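Long-range contacts in dally-like, isoform A (PDB 6XTZ), which binds Wnt and Hedgehog proteins as a cell-surface glypican and shields the palmitoleoyl lipid of Wnt so that it can signal at a distance: residues A[59-64]-A[232-237]; A[221-226]-A[510-515]; A[252-257]-A[503-508]; A[258-263]-A[498-503]. The protein carries 5 engineered substitutions. All blocks are in the same frame, centred on the assembly; numbering follows the deposited sequence.

Contact 1 of 4, residues A[59-64]-A[232-237]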
# COMPACT_ATOMS: atom_id res chain seq x y z
N MET A 59 -30.12 14.28 -4.49
CA MET A 59 -29.45 13.98 -3.23
C MET A 59 -29.40 12.47 -2.98
O MET A 59 -28.50 12.00 -2.29
CB MET A 59 -30.15 14.70 -2.08
CG MET A 59 -30.21 16.21 -2.27
SD MET A 59 -31.09 17.07 -0.95
CE MET A 59 -32.72 16.33 -1.08
N GLN A 60 -30.34 11.72 -3.55
CA GLN A 60 -30.31 10.27 -3.41
C GLN A 60 -29.13 9.67 -4.17
O GLN A 60 -28.45 8.77 -3.66
CB GLN A 60 -31.62 9.66 -3.91
CG GLN A 60 -31.63 8.14 -3.96
CD GLN A 60 -32.92 7.59 -4.51
OE1 GLN A 60 -33.98 8.21 -4.41
NE2 GLN A 60 -32.85 6.40 -5.11
N SER A 61 -28.86 10.16 -5.38
CA SER A 61 -27.75 9.63 -6.17
C SER A 61 -26.40 9.96 -5.53
O SER A 61 -25.49 9.13 -5.53
CB SER A 61 -27.80 10.17 -7.59
OG SER A 61 -28.65 9.39 -8.40
N ARG A 62 -26.26 11.18 -5.00
CA ARG A 62 -25.00 11.56 -4.37
C ARG A 62 -24.75 10.74 -3.11
O ARG A 62 -23.61 10.36 -2.82
CB ARG A 62 -25.00 13.05 -4.06
CG ARG A 62 -23.71 13.54 -3.42
CD ARG A 62 -23.69 15.05 -3.27
NE ARG A 62 -22.46 15.50 -2.61
CZ ARG A 62 -22.14 16.77 -2.41
NH1 ARG A 62 -22.95 17.74 -2.83
NH2 ARG A 62 -21.01 17.09 -1.80
N GLN A 63 -25.80 10.44 -2.34
CA GLN A 63 -25.63 9.64 -1.13
C GLN A 63 -25.37 8.18 -1.45
O GLN A 63 -24.64 7.51 -0.71
CB GLN A 63 -26.86 9.77 -0.23
CG GLN A 63 -27.01 11.15 0.40
CD GLN A 63 -28.25 11.26 1.26
OE1 GLN A 63 -28.95 10.27 1.50
NE2 GLN A 63 -28.54 12.47 1.74
N GLN A 64 -25.94 7.66 -2.55
CA GLN A 64 -25.68 6.27 -2.92
C GLN A 64 -24.24 6.08 -3.39
O GLN A 64 -23.60 5.08 -3.06
CB GLN A 64 -26.67 5.82 -3.99
CG GLN A 64 -28.08 5.58 -3.48
CD GLN A 64 -29.03 5.12 -4.57
OE1 GLN A 64 -28.66 5.06 -5.74
NE2 GLN A 64 -30.26 4.80 -4.18
N LYS A 232 -28.44 13.07 -14.33
CA LYS A 232 -28.77 12.89 -15.74
C LYS A 232 -28.55 11.45 -16.18
O LYS A 232 -29.29 10.95 -17.04
CB LYS A 232 -27.93 13.85 -16.59
CG LYS A 232 -28.28 13.85 -18.07
CD LYS A 232 -27.37 14.78 -18.85
CE LYS A 232 -27.69 14.76 -20.34
NZ LYS A 232 -26.78 15.64 -21.12
N MET A 233 -27.57 10.77 -15.60
CA MET A 233 -27.28 9.39 -15.97
C MET A 233 -28.26 8.42 -15.33
O MET A 233 -28.79 7.53 -16.00
CB MET A 233 -25.84 9.04 -15.58
CG MET A 233 -25.39 7.63 -15.95
SD MET A 233 -25.72 6.40 -14.68
CE MET A 233 -24.84 7.11 -13.29
N GLN A 234 -28.54 8.59 -14.03
CA GLN A 234 -29.24 7.56 -13.28
C GLN A 234 -30.75 7.78 -13.22
O GLN A 234 -31.51 6.80 -13.24
CB GLN A 234 -28.67 7.48 -11.86
CG GLN A 234 -29.32 6.41 -10.98
CD GLN A 234 -28.68 6.31 -9.61
OE1 GLN A 234 -27.63 6.89 -9.35
NE2 GLN A 234 -29.32 5.56 -8.72
N HIS A 235 -31.21 9.03 -13.15
CA HIS A 235 -32.62 9.30 -12.89
C HIS A 235 -33.36 10.00 -14.02
O HIS A 235 -34.57 9.79 -14.17
CB HIS A 235 -32.78 10.15 -11.62
CG HIS A 235 -32.30 9.47 -10.38
ND1 HIS A 235 -32.84 8.29 -9.91
CD2 HIS A 235 -31.32 9.80 -9.50
CE1 HIS A 235 -32.22 7.92 -8.81
NE2 HIS A 235 -31.29 8.83 -8.53
N CYS A 236 -32.68 10.83 -14.82
CA CYS A 236 -33.39 11.65 -15.80
C CYS A 236 -34.03 10.84 -16.92
O CYS A 236 -34.85 11.39 -17.67
CB CYS A 236 -32.44 12.69 -16.40
SG CYS A 236 -31.96 13.98 -15.24
N GLY A 237 -33.68 9.56 -17.06
CA GLY A 237 -34.36 8.73 -18.05
C GLY A 237 -35.84 8.59 -17.77
O GLY A 237 -36.66 8.63 -18.68
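Q234, in the last turn of helix 224-234, reaches over to S61 and Q64 on one side of the long helix 51-110. With CG anti to the backbone N (chi1 -179°) and the chain extended beyond it, the side chain runs past the S61 hydroxyl. Q234 CB and CG both come within 4.0 Å of S61 OG, and CG also sits over the centre of the H235 ring. CD closes to 3.3 Å from S61 OG, and OE1 takes a weak hydrogen bond from that hydroxyl at 2.9 Å. At the other tip, Q234 NE2 donates a straight bond (165°) to Q64 OE1 at 3.1 Å, which lies in the plane of the Q234 amide. The same S61 OG stands at the edge of H235, 2.7 Å from its NE2. An alanine in place of Q234 would probably leave Q64 OE1 without its amide donor and open a gap over the H235 ring. Next door the C236-C40 disulfide holds this part of the cysteine-rich lobe. The join is thus polar rather than greasy: the good bond from NE2 to Q64 OE1, helped by the weak one at OE1, probably sets which way round the Q234 amide lies.

Contact 2 of 4, residues A[221-226]-A[510-515]; sequences RLNADC and PASTKQ
Two helix N-termini come together here, that of 224-234 capped by N223 and that of 513-538 by S512, and the amides of N223 and Q515 join them. S512 and Q515 make a capping box with both bonds weak: Q515 N to S512 OG is 3.5 Å, and S512 N to Q515 OE1 is 3.4 Å. From inside that box, Q515 NE2 reaches across to R221 O, 2.9 Å away, in a nearly straight bond (163°) with the acceptor in the plane of the amide. N223 works from the other side. Its CG lies between the backbone N and the carbonyl carbon (chi1 55°); OD1 caps the helix by accepting from C226 N at 2.8 Å, while ND2 crosses to P510 O at 3.2 Å, nearly along the C=O axis. The two side chains cross at about a right angle, their amide planes 33° apart, and N223 ND2 lies 3.1 Å from Q515 OE1. A water accepts from both N223 N and Q515 NE2, bridging the segments a second way. An alanine at N223 would probably cost C226 N its side-chain cap and leave P510 O without the amide donor. Nearby, the C226-C258 disulfide ties this helix start to helix 248-258. Chemically, each amide does two jobs, its oxygen serving its own helix start and its nitrogen gripping a carbonyl of the other segment; those oxygens probably also ease the partial positive charge expected at both helix ends.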
# COMPACT_ATOMS: atom_id res chain seq x y z
N ARG A 221 -15.15 15.07 -0.60
CA ARG A 221 -16.56 15.05 -0.95
C ARG A 221 -16.74 15.26 -2.45
O ARG A 221 -15.92 15.89 -3.12
CB ARG A 221 -17.32 16.13 -0.19
CG ARG A 221 -17.26 16.00 1.32
CD ARG A 221 -17.98 17.15 2.00
NE ARG A 221 -17.97 17.03 3.46
CZ ARG A 221 -17.02 17.52 4.24
NH1 ARG A 221 -17.10 17.36 5.56
NH2 ARG A 221 -15.99 18.17 3.71
N LEU A 222 -17.83 14.71 -2.98
CA LEU A 222 -18.19 14.95 -4.37
C LEU A 222 -18.56 16.42 -4.56
O LEU A 222 -19.08 17.07 -3.66
CB LEU A 222 -19.35 14.05 -4.78
CG LEU A 222 -19.11 12.55 -4.61
CD1 LEU A 222 -20.33 11.75 -5.02
CD2 LEU A 222 -17.89 12.12 -5.41
N ASN A 223 -18.27 16.94 -5.75
CA ASN A 223 -18.54 18.33 -6.06
C ASN A 223 -19.88 18.48 -6.79
O ASN A 223 -20.51 17.49 -7.18
CB ASN A 223 -17.40 18.94 -6.89
CG ASN A 223 -17.11 18.15 -8.16
OD1 ASN A 223 -18.01 17.66 -8.83
ND2 ASN A 223 -15.83 18.03 -8.49
N ALA A 224 -20.29 19.73 -6.97
CA ALA A 224 -21.58 20.01 -7.61
C ALA A 224 -21.62 19.53 -9.05
O ALA A 224 -22.68 19.09 -9.52
CB ALA A 224 -21.88 21.51 -7.54
N ASP A 225 -20.49 19.58 -9.76
CA ASP A 225 -20.48 19.10 -11.14
C ASP A 225 -20.76 17.61 -11.22
O ASP A 225 -21.33 17.14 -12.21
CB ASP A 225 -19.14 19.42 -11.80
CG ASP A 225 -18.96 20.91 -12.07
OD1 ASP A 225 -19.88 21.69 -11.74
OD2 ASP A 225 -17.90 21.29 -12.61
N CYS A 226 -20.38 16.85 -10.18
CA CYS A 226 -20.68 15.43 -10.17
C CYS A 226 -22.17 15.18 -10.00
O CYS A 226 -22.73 14.28 -10.63
CB CYS A 226 -19.90 14.73 -9.05
SG CYS A 226 -20.57 13.12 -8.59
N PRO A 510 -13.39 17.40 -14.56
CA PRO A 510 -14.27 16.89 -13.50
C PRO A 510 -13.68 16.99 -12.11
O PRO A 510 -14.43 17.03 -11.13
CB PRO A 510 -14.50 15.42 -13.89
CG PRO A 510 -14.15 15.35 -15.35
CD PRO A 510 -13.07 16.36 -15.56
N ALA A 511 -12.35 17.03 -11.98
CA ALA A 511 -11.70 17.15 -10.68
C ALA A 511 -11.47 18.63 -10.38
O ALA A 511 -10.81 19.33 -11.15
CB ALA A 511 -10.38 16.39 -10.67
N SER A 512 -12.02 19.09 -9.26
CA SER A 512 -11.86 20.48 -8.85
C SER A 512 -10.55 20.67 -8.11
O SER A 512 -9.93 19.73 -7.61
CB SER A 512 -13.03 20.92 -7.97
OG SER A 512 -13.10 20.14 -6.79
N THR A 513 -10.12 21.94 -8.03
CA THR A 513 -8.88 22.26 -7.34
C THR A 513 -8.94 21.89 -5.86
O THR A 513 -7.92 21.51 -5.27
CB THR A 513 -8.55 23.74 -7.51
OG1 THR A 513 -8.62 24.09 -8.90
CG2 THR A 513 -7.15 24.05 -6.98
N LYS A 514 -10.12 22.00 -5.25
CA LYS A 514 -10.25 21.64 -3.84
C LYS A 514 -10.04 20.14 -3.63
O LYS A 514 -9.45 19.72 -2.63
CB LYS A 514 -11.62 22.07 -3.31
CG LYS A 514 -11.86 21.69 -1.85
CD LYS A 514 -13.26 22.10 -1.40
CE LYS A 514 -13.50 21.69 0.05
NZ LYS A 514 -14.85 22.10 0.53
N GLN A 515 -10.52 19.32 -4.57
CA GLN A 515 -10.39 17.87 -4.42
C GLN A 515 -8.94 17.43 -4.58
O GLN A 515 -8.45 16.61 -3.79
CB GLN A 515 -11.28 17.16 -5.43
CG GLN A 515 -12.77 17.30 -5.15
CD GLN A 515 -13.63 16.62 -6.20
OE1 GLN A 515 -13.29 16.59 -7.38
NE2 GLN A 515 -14.75 16.05 -5.77
O HOH W 1 -16.64 15.01 -7.76
O HOH W 2 -16.71 15.80 -10.38

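Contact 3 of 4, residues A[252-257]-A[503-508]; sequences VNVIKG and NPEFTG
N503 and F506 press on the same turn of helix 248-258, one through an amide and the other through a ring. N503 ND2 donates to N253 O at 2.8 Å, a bent bond (138°) arriving from the face of the carbonyl opposite to that used by the helical donor G257 N, so this one oxygen holds two N-H groups. The F506 ring tucks against G257, its CE1 3.4 Å from G257 CA, with V254 O in line with the ring edge and 3.7 Å from CZ. There is no room for a side chain at G257: a CB would come within 2.0 Å of F506 CE1. Beside this, E505 lays its CG against V254 CG2 at 3.9 Å and against N253 CB.

One shell out, N503 OD1 accepts from E505 N at 2.8 Å, in the carbonyl plane and on a lone pair, which fixes the N503 amide so that ND2 faces the helix. The N253 amide is held in turn, ND2 by Y492 OH and S495 O, and OD1 by T497 N, while V254 and F506 both touch A229 of helix 224-234. The E505 carboxylate, meanwhile, bonds a Tris molecule probably left from crystallisation. The loop's shape is an Asx turn at N503 leading through a type I beta turn from N503 to F506, set against a helix in the disulfide-rich lobe of the glypican core.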
# COMPACT_ATOMS: atom_id res chain seq x y z
N VAL A 252 -20.21 4.31 -16.50
CA VAL A 252 -18.80 4.27 -16.10
C VAL A 252 -18.15 5.63 -16.30
O VAL A 252 -17.38 6.10 -15.45
CB VAL A 252 -18.06 3.16 -16.87
CG1 VAL A 252 -16.56 3.25 -16.62
CG2 VAL A 252 -18.57 1.79 -16.45
N ASN A 253 -18.44 6.29 -17.43
CA ASN A 253 -17.86 7.60 -17.69
C ASN A 253 -18.31 8.63 -16.66
O ASN A 253 -17.53 9.52 -16.30
CB ASN A 253 -18.22 8.06 -19.10
CG ASN A 253 -17.41 7.37 -20.17
OD1 ASN A 253 -16.27 6.97 -19.93
ND2 ASN A 253 -17.99 7.21 -21.35
N VAL A 254 -19.54 8.53 -16.18
CA VAL A 254 -20.04 9.48 -15.19
C VAL A 254 -19.35 9.27 -13.85
O VAL A 254 -18.87 10.22 -13.22
CB VAL A 254 -21.57 9.39 -15.07
CG1 VAL A 254 -22.07 10.28 -13.94
CG2 VAL A 254 -22.22 9.78 -16.38
N ILE A 255 -19.29 8.01 -13.39
CA ILE A 255 -18.64 7.73 -12.11
C ILE A 255 -17.15 8.06 -12.18
O ILE A 255 -16.57 8.56 -11.21
CB ILE A 255 -18.88 6.27 -11.69
CG1 ILE A 255 -20.37 5.92 -11.81
CG2 ILE A 255 -18.41 6.05 -10.26
CD1 ILE A 255 -21.25 6.70 -10.87
N LYS A 256 -16.51 7.79 -13.32
CA LYS A 256 -15.11 8.15 -13.49
C LYS A 256 -14.91 9.65 -13.32
O LYS A 256 -13.91 10.09 -12.74
CB LYS A 256 -14.59 7.70 -14.85
CG LYS A 256 -14.17 6.24 -14.91
CD LYS A 256 -13.37 5.95 -16.17
CE LYS A 256 -12.71 4.58 -16.11
NZ LYS A 256 -11.76 4.38 -17.24
N GLY A 257 -15.85 10.46 -13.81
CA GLY A 257 -15.74 11.89 -13.63
C GLY A 257 -16.01 12.32 -12.20
O GLY A 257 -15.31 13.19 -11.67
N ASN A 503 -13.59 14.53 -19.73
CA ASN A 503 -14.57 13.46 -19.68
C ASN A 503 -15.71 13.84 -20.61
O ASN A 503 -16.12 15.01 -20.61
CB ASN A 503 -15.09 13.25 -18.25
CG ASN A 503 -15.97 12.02 -18.13
OD1 ASN A 503 -17.12 12.01 -18.57
ND2 ASN A 503 -15.44 10.97 -17.51
N PRO A 504 -16.24 12.90 -21.40
CA PRO A 504 -17.32 13.26 -22.34
C PRO A 504 -18.59 13.74 -21.66
O PRO A 504 -19.39 14.43 -22.30
CB PRO A 504 -17.56 11.95 -23.11
CG PRO A 504 -16.31 11.15 -22.92
CD PRO A 504 -15.81 11.50 -21.55
N GLU A 505 -18.80 13.39 -20.39
CA GLU A 505 -20.00 13.77 -19.66
C GLU A 505 -19.80 15.01 -18.80
O GLU A 505 -20.69 15.35 -18.02
CB GLU A 505 -20.47 12.60 -18.80
CG GLU A 505 -20.64 11.30 -19.57
CD GLU A 505 -21.63 11.44 -20.71
OE1 GLU A 505 -22.61 12.20 -20.55
OE2 GLU A 505 -21.42 10.81 -21.76
N PHE A 506 -18.66 15.68 -18.92
CA PHE A 506 -18.36 16.86 -18.14
C PHE A 506 -17.83 17.95 -19.06
O PHE A 506 -17.09 17.66 -20.01
CB PHE A 506 -17.34 16.56 -17.03
CG PHE A 506 -17.86 15.62 -15.97
CD1 PHE A 506 -17.90 14.25 -16.20
CD2 PHE A 506 -18.28 16.10 -14.74
CE1 PHE A 506 -18.37 13.38 -15.24
CE2 PHE A 506 -18.75 15.23 -13.77
CZ PHE A 506 -18.79 13.88 -14.02
N THR A 507 -18.20 19.20 -18.77
CA THR A 507 -17.79 20.31 -19.63
C THR A 507 -16.29 20.55 -19.51
O THR A 507 -15.56 20.53 -20.51
CB THR A 507 -18.58 21.57 -19.27
OG1 THR A 507 -18.30 21.96 -17.92
CG2 THR A 507 -20.07 21.32 -19.42
N GLY A 508 -15.81 20.79 -18.29
CA GLY A 508 -14.40 21.02 -18.08
C GLY A 508 -13.70 19.88 -17.38
O GLY A 508 -13.97 18.71 -17.66

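Contact 4 of 4, residues A[258-263]-A[498-503]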
# COMPACT_ATOMS: atom_id res chain seq x y z
N CYS A 258 -17.02 11.73 -11.57
CA CYS A 258 -17.28 12.00 -10.16
C CYS A 258 -16.06 11.67 -9.30
O CYS A 258 -15.75 12.39 -8.35
CB CYS A 258 -18.50 11.21 -9.69
SG CYS A 258 -20.10 11.92 -10.16
N LEU A 259 -15.36 10.59 -9.63
CA LEU A 259 -14.20 10.14 -8.88
C LEU A 259 -12.89 10.46 -9.59
O LEU A 259 -11.88 9.79 -9.36
CB LEU A 259 -14.29 8.64 -8.60
CG LEU A 259 -15.61 8.13 -8.01
CD1 LEU A 259 -15.53 6.63 -7.77
CD2 LEU A 259 -15.95 8.87 -6.73
N HIS A 260 -12.89 11.49 -10.44
CA HIS A 260 -11.69 11.80 -11.22
C HIS A 260 -10.56 12.35 -10.35
O HIS A 260 -9.40 12.31 -10.78
CB HIS A 260 -12.02 12.79 -12.33
CG HIS A 260 -10.90 12.99 -13.30
ND1 HIS A 260 -10.36 11.96 -14.05
CD2 HIS A 260 -10.20 14.10 -13.65
CE1 HIS A 260 -9.39 12.42 -14.81
NE2 HIS A 260 -9.27 13.72 -14.59
N TYR A 261 -10.87 12.86 -9.16
CA TYR A 261 -9.82 13.30 -8.25
C TYR A 261 -8.91 12.16 -7.81
O TYR A 261 -7.87 12.43 -7.19
CB TYR A 261 -10.43 13.99 -7.02
CG TYR A 261 -11.27 13.08 -6.15
CD1 TYR A 261 -12.63 12.90 -6.40
CD2 TYR A 261 -10.71 12.42 -5.06
CE1 TYR A 261 -13.40 12.07 -5.60
CE2 TYR A 261 -11.48 11.59 -4.26
CZ TYR A 261 -12.82 11.42 -4.53
OH TYR A 261 -13.57 10.60 -3.73
N GLN A 262 -9.27 10.92 -8.11
CA GLN A 262 -8.47 9.75 -7.78
C GLN A 262 -7.60 9.28 -8.94
O GLN A 262 -7.06 8.17 -8.88
CB GLN A 262 -9.38 8.61 -7.33
CG GLN A 262 -10.28 8.94 -6.16
CD GLN A 262 -11.34 7.88 -5.92
OE1 GLN A 262 -11.52 6.97 -6.72
NE2 GLN A 262 -12.04 8.00 -4.80
N HIS A 263 -7.46 10.09 -9.99
CA HIS A 263 -6.79 9.63 -11.20
C HIS A 263 -5.31 9.34 -10.94
O HIS A 263 -4.84 8.22 -11.17
CB HIS A 263 -6.94 10.65 -12.32
CG HIS A 263 -6.43 10.18 -13.65
ND1 HIS A 263 -7.16 9.33 -14.46
CD2 HIS A 263 -5.27 10.42 -14.30
CE1 HIS A 263 -6.46 9.07 -15.55
NE2 HIS A 263 -5.31 9.72 -15.48
N THR A 498 -10.11 7.49 -20.74
CA THR A 498 -8.93 7.30 -19.90
C THR A 498 -8.09 8.57 -19.80
O THR A 498 -6.96 8.51 -19.31
CB THR A 498 -8.06 6.15 -20.43
OG1 THR A 498 -7.71 6.40 -21.79
CG2 THR A 498 -8.81 4.83 -20.34
N GLU A 499 -8.62 9.70 -20.25
CA GLU A 499 -7.87 10.95 -20.23
C GLU A 499 -7.75 11.49 -18.81
O GLU A 499 -8.50 11.11 -17.90
CB GLU A 499 -8.55 11.99 -21.13
CG GLU A 499 -8.74 11.54 -22.57
CD GLU A 499 -7.44 11.44 -23.33
OE1 GLU A 499 -6.62 12.38 -23.23
OE2 GLU A 499 -7.22 10.42 -24.01
N HIS A 500 -6.79 12.39 -18.63
CA HIS A 500 -6.55 13.05 -17.35
C HIS A 500 -6.90 14.53 -17.52
O HIS A 500 -6.11 15.30 -18.08
CB HIS A 500 -5.11 12.86 -16.90
CG HIS A 500 -4.81 13.45 -15.55
ND1 HIS A 500 -5.79 13.91 -14.70
CD2 HIS A 500 -3.63 13.65 -14.91
CE1 HIS A 500 -5.23 14.37 -13.59
NE2 HIS A 500 -3.92 14.22 -13.70
N GLY A 501 -8.08 14.92 -17.05
CA GLY A 501 -8.52 16.30 -17.12
C GLY A 501 -9.75 16.53 -17.97
O GLY A 501 -10.22 17.67 -18.04
N SER A 502 -10.29 15.50 -18.61
CA SER A 502 -11.47 15.64 -19.45
C SER A 502 -12.33 14.39 -19.32
O SER A 502 -11.87 13.34 -18.86
CB SER A 502 -11.09 15.86 -20.92
OG SER A 502 -10.44 14.72 -21.47
N ASN A 503 -13.59 14.53 -19.73
CA ASN A 503 -14.57 13.46 -19.68
C ASN A 503 -15.71 13.84 -20.61
O ASN A 503 -16.12 15.01 -20.61
CB ASN A 503 -15.09 13.25 -18.25
CG ASN A 503 -15.97 12.02 -18.13
OD1 ASN A 503 -17.12 12.01 -18.57
ND2 ASN A 503 -15.44 10.97 -17.51
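H260 and G501 make the firm side of this contact. H260 is buried, and with CG anti to the backbone N (chi1 -171°) that atom is set on the side of the 498-503 loop. At the ring's far end NE2 accepts from G501 N at 3.0 Å, a bent bond with the donor 24° out of the ring plane. Since that nitrogen acts as an acceptor, protonating it would probably break the bond. The backbone at G501 suits glycine alone, because a CB there would jam against the carbonyl oxygen of H500. H260 NE2 also stands at the edge of the H500 ring, 3.5 Å from its ND1.

Together H260, H263 and H500 form an aromatic cluster, which joins the link between helices 248-258 and 263-283 to the loop that leads toward helix 513-538. Its other close-packed half is an offset stack: the H263 and H500 rings lie with planes at 29°, and H263 CD2 sits over the H500 face, toward the rim, 3.3 Å from H500 CG. Beyond the stack the packing thins out. H263 CE1 meets E499 O only loosely, at 3.7 Å. T498 and E499 are exposed, their side chains starting away from the partner segment, and E499 is poorly ordered.

In the fold
From the N terminus, helix 51-110 supplies the first half of contact 1, which closes when the chain returns at 232-237. Contact 2 has opened by then, at 221-226, so the two cross, sharing helix 224-234. Contact 3 then opens at 252-257 and contact 4 at 258-263. After the unmodelled 324-437 the chain closes them in reverse order, 4 at 498-503, 3 at 503-508 and 2 at 510-515: 4 nests inside 3 and 3 inside 2. The loop before helix 513-538 is thereby tied to helices 224-234 and 248-258. N503 is common to the segments of 3 and 4, though its own contacts belong to 3; P510 packs on G257, and the C226-C258 disulfide bonds 2 to 4.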